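Local coordinates for putative leucoanthocyanidin reductase 1 (Vitis vinifera, PDB 3I6I), which catalyses the NADPH-dependent reduction of leucoanthocyanidins to flavan-3-ols such as catechin, a step in plant flavonoid biosynthesis, at residues Pro153-Cys158 with Val212-Lys217. Residues are numbered along the deposited sequence; the frame is centred on the assembly and turned at random.
Sequences PFTYIC and VRTLNK
A tight turn docks here against the segment leading into strand 155-158: Phe-154, Thr-155 and Tyr-156 meet Thr-214, Asn-216 and Lys-217, in the loop before strand 217-220, the parallel neighbour of 155-158. Asn-216 holds both the N-H and the C=O of Phe-154. Its side-chain OD1 takes the N-H of Phe-154 at 3.0 Å, nearly straight at 162°, while its own N reaches Phe-154 O at 2.7 Å, a more bent bond. With CG between the backbone N and the carbonyl carbon (chi1 65°), the Phe-154 ring lies across Asn-216, whose CA is 3.6 Å from the ring centroid in a CH-pi contact; Tyr-156 OH, bound to Glu-148, sits over the opposite face. An alanine in place of Phe-154 would probably leave Asn-216 CA and Tyr-156 OH facing a gap. Residues 214-217 form a type II beta turn that leads into strand 217-220, the middle strand of a three-stranded parallel sheet in this Rossmann-type NmrA-family reductase. Thr-214 O, the first carbonyl of the turn, accepts Lys-217 N from one face of its plane and Thr-155 OG1, at 2.8 Å, from the other; Arg-114 also binds that hydroxyl. Further along, Tyr-156 N donates to Lys-217 O at 3.0 Å, while Pro-153 CB touches Leu-215 CD1 at 3.7 Å.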
loop_
_atom_site.group_PDB
_atom_site.type_symbol
_atom_site.label_atom_id
_atom_site.label_comp_id
_atom_site.label_asym_id
_atom_site.label_seq_id
_atom_site.Cartn_x
_atom_site.Cartn_y
_atom_site.Cartn_z
ATOM N N PRO A 153 -12.492 -8.943 -12.535
ATOM C CA PRO A 153 -12.157 -9.671 -11.305
ATOM C C PRO A 153 -11.105 -8.880 -10.531
ATOM O O PRO A 153 -10.177 -8.356 -11.146
ATOM C CB PRO A 153 -11.512 -10.942 -11.789
ATOM C CG PRO A 153 -11.808 -11.031 -13.232
ATOM C CD PRO A 153 -12.102 -9.697 -13.750
ATOM N N PHE A 154 -11.241 -8.815 -9.223
ATOM C CA PHE A 154 -10.402 -7.921 -8.449
ATOM C C PHE A 154 -9.843 -8.538 -7.176
ATOM O O PHE A 154 -10.327 -9.575 -6.649
ATOM C CB PHE A 154 -11.237 -6.685 -8.093
ATOM C CG PHE A 154 -12.392 -6.975 -7.187
ATOM C CD1 PHE A 154 -13.671 -7.271 -7.702
ATOM C CD2 PHE A 154 -12.221 -7.023 -5.813
ATOM C CE1 PHE A 154 -14.712 -7.553 -6.827
ATOM C CE2 PHE A 154 -13.287 -7.301 -4.966
ATOM C CZ PHE A 154 -14.509 -7.566 -5.465
ATOM N N THR A 155 -8.821 -7.880 -6.659
ATOM C CA THR A 155 -8.314 -8.173 -5.321
ATOM C C THR A 155 -7.912 -6.820 -4.699
ATOM O O THR A 155 -7.201 -6.060 -5.320
ATOM C CB THR A 155 -7.110 -9.160 -5.350
ATOM O OG1 THR A 155 -7.517 -10.444 -5.864
ATOM C CG2 THR A 155 -6.529 -9.373 -3.956
ATOM N N TYR A 156 -8.397 -6.565 -3.495
ATOM C CA TYR A 156 -8.109 -5.316 -2.757
ATOM C C TYR A 156 -7.099 -5.603 -1.657
ATOM O O TYR A 156 -7.410 -6.369 -0.725
ATOM C CB TYR A 156 -9.395 -4.755 -2.142
ATOM C CG TYR A 156 -10.518 -4.465 -3.118
ATOM C CD1 TYR A 156 -10.264 -3.961 -4.403
ATOM C CD2 TYR A 156 -11.859 -4.624 -2.719
ATOM C CE1 TYR A 156 -11.297 -3.678 -5.273
ATOM C CE2 TYR A 156 -12.916 -4.307 -3.589
ATOM C CZ TYR A 156 -12.625 -3.831 -4.861
ATOM O OH TYR A 156 -13.622 -3.547 -5.798
ATOM N N ILE A 157 -5.890 -5.047 -1.801
ATOM C CA ILE A 157 -4.786 -5.269 -0.863
ATOM C C ILE A 157 -4.878 -4.290 0.298
ATOM O O ILE A 157 -4.585 -3.080 0.144
ATOM C CB ILE A 157 -3.376 -5.162 -1.548
ATOM C CG1 ILE A 157 -3.154 -6.185 -2.653
ATOM C CG2 ILE A 157 -2.226 -5.278 -0.462
ATOM C CD1 ILE A 157 -3.204 -7.701 -2.186
ATOM N N CYS A 158 -5.297 -4.774 1.453
ATOM C CA CYS A 158 -5.472 -3.913 2.652
ATOM C C CYS A 158 -4.341 -4.266 3.616
ATOM O O CYS A 158 -4.528 -4.962 4.636
ATOM C CB CYS A 158 -6.865 -4.073 3.283
ATOM S SG CYS A 158 -8.250 -3.781 2.096
ATOM N N VAL A 212 -6.860 -18.652 -6.208
ATOM C CA VAL A 212 -8.332 -18.772 -6.250
ATOM C C VAL A 212 -9.015 -18.166 -5.013
ATOM O O VAL A 212 -10.163 -17.713 -5.052
ATOM C CB VAL A 212 -8.777 -20.229 -6.432
ATOM C CG1 VAL A 212 -8.555 -21.045 -5.079
ATOM C CG2 VAL A 212 -10.239 -20.263 -6.878
ATOM N N ARG A 213 -8.305 -18.140 -3.885
ATOM C CA ARG A 213 -8.886 -17.764 -2.645
ATOM C C ARG A 213 -8.963 -16.242 -2.438
ATOM O O ARG A 213 -9.592 -15.783 -1.487
ATOM C CB ARG A 213 -8.058 -18.340 -1.477
ATOM C CG ARG A 213 -7.982 -19.880 -1.523
ATOM C CD ARG A 213 -7.025 -20.400 -0.450
ATOM N NE ARG A 213 -5.662 -20.016 -0.810
ATOM C CZ ARG A 213 -4.627 -20.002 0.019
ATOM N NH1 ARG A 213 -4.755 -20.429 1.280
ATOM N NH2 ARG A 213 -3.459 -19.589 -0.439
ATOM N N THR A 214 -8.309 -15.500 -3.312
ATOM C CA THR A 214 -8.312 -14.018 -3.213
ATOM C C THR A 214 -9.145 -13.351 -4.301
ATOM O O THR A 214 -9.237 -12.126 -4.392
ATOM C CB THR A 214 -6.914 -13.501 -3.299
ATOM O OG1 THR A 214 -6.333 -13.858 -4.561
ATOM C CG2 THR A 214 -6.112 -14.026 -2.094
ATOM N N LEU A 215 -9.801 -14.168 -5.105
ATOM C CA LEU A 215 -10.636 -13.644 -6.172
ATOM C C LEU A 215 -11.851 -12.890 -5.656
ATOM O O LEU A 215 -12.699 -13.432 -4.940
ATOM C CB LEU A 215 -11.078 -14.797 -7.065
ATOM C CG LEU A 215 -12.073 -14.479 -8.163
ATOM C CD1 LEU A 215 -11.471 -13.463 -9.146
ATOM C CD2 LEU A 215 -12.491 -15.810 -8.863
ATOM N N ASN A 216 -11.982 -11.622 -6.068
ATOM C CA ASN A 216 -13.075 -10.789 -5.641
ATOM C C ASN A 216 -13.154 -10.631 -4.105
ATOM O O ASN A 216 -14.239 -10.484 -3.511
ATOM C CB ASN A 216 -14.373 -11.279 -6.260
ATOM C CG ASN A 216 -14.320 -11.312 -7.765
ATOM O OD1 ASN A 216 -13.563 -10.577 -8.397
ATOM N ND2 ASN A 216 -15.154 -12.142 -8.362
ATOM N N LYS A 217 -11.969 -10.557 -3.508
ATOM C CA LYS A 217 -11.803 -10.440 -2.058
ATOM C C LYS A 217 -10.972 -9.271 -1.640
ATOM O O LYS A 217 -10.113 -8.808 -2.381
ATOM C CB LYS A 217 -11.103 -11.639 -1.432
ATOM C CG LYS A 217 -11.664 -12.981 -1.737
ATOM C CD LYS A 217 -13.013 -13.159 -1.161
ATOM C CE LYS A 217 -13.468 -14.640 -1.262
ATOM N NZ LYS A 217 -14.385 -14.803 -2.411
#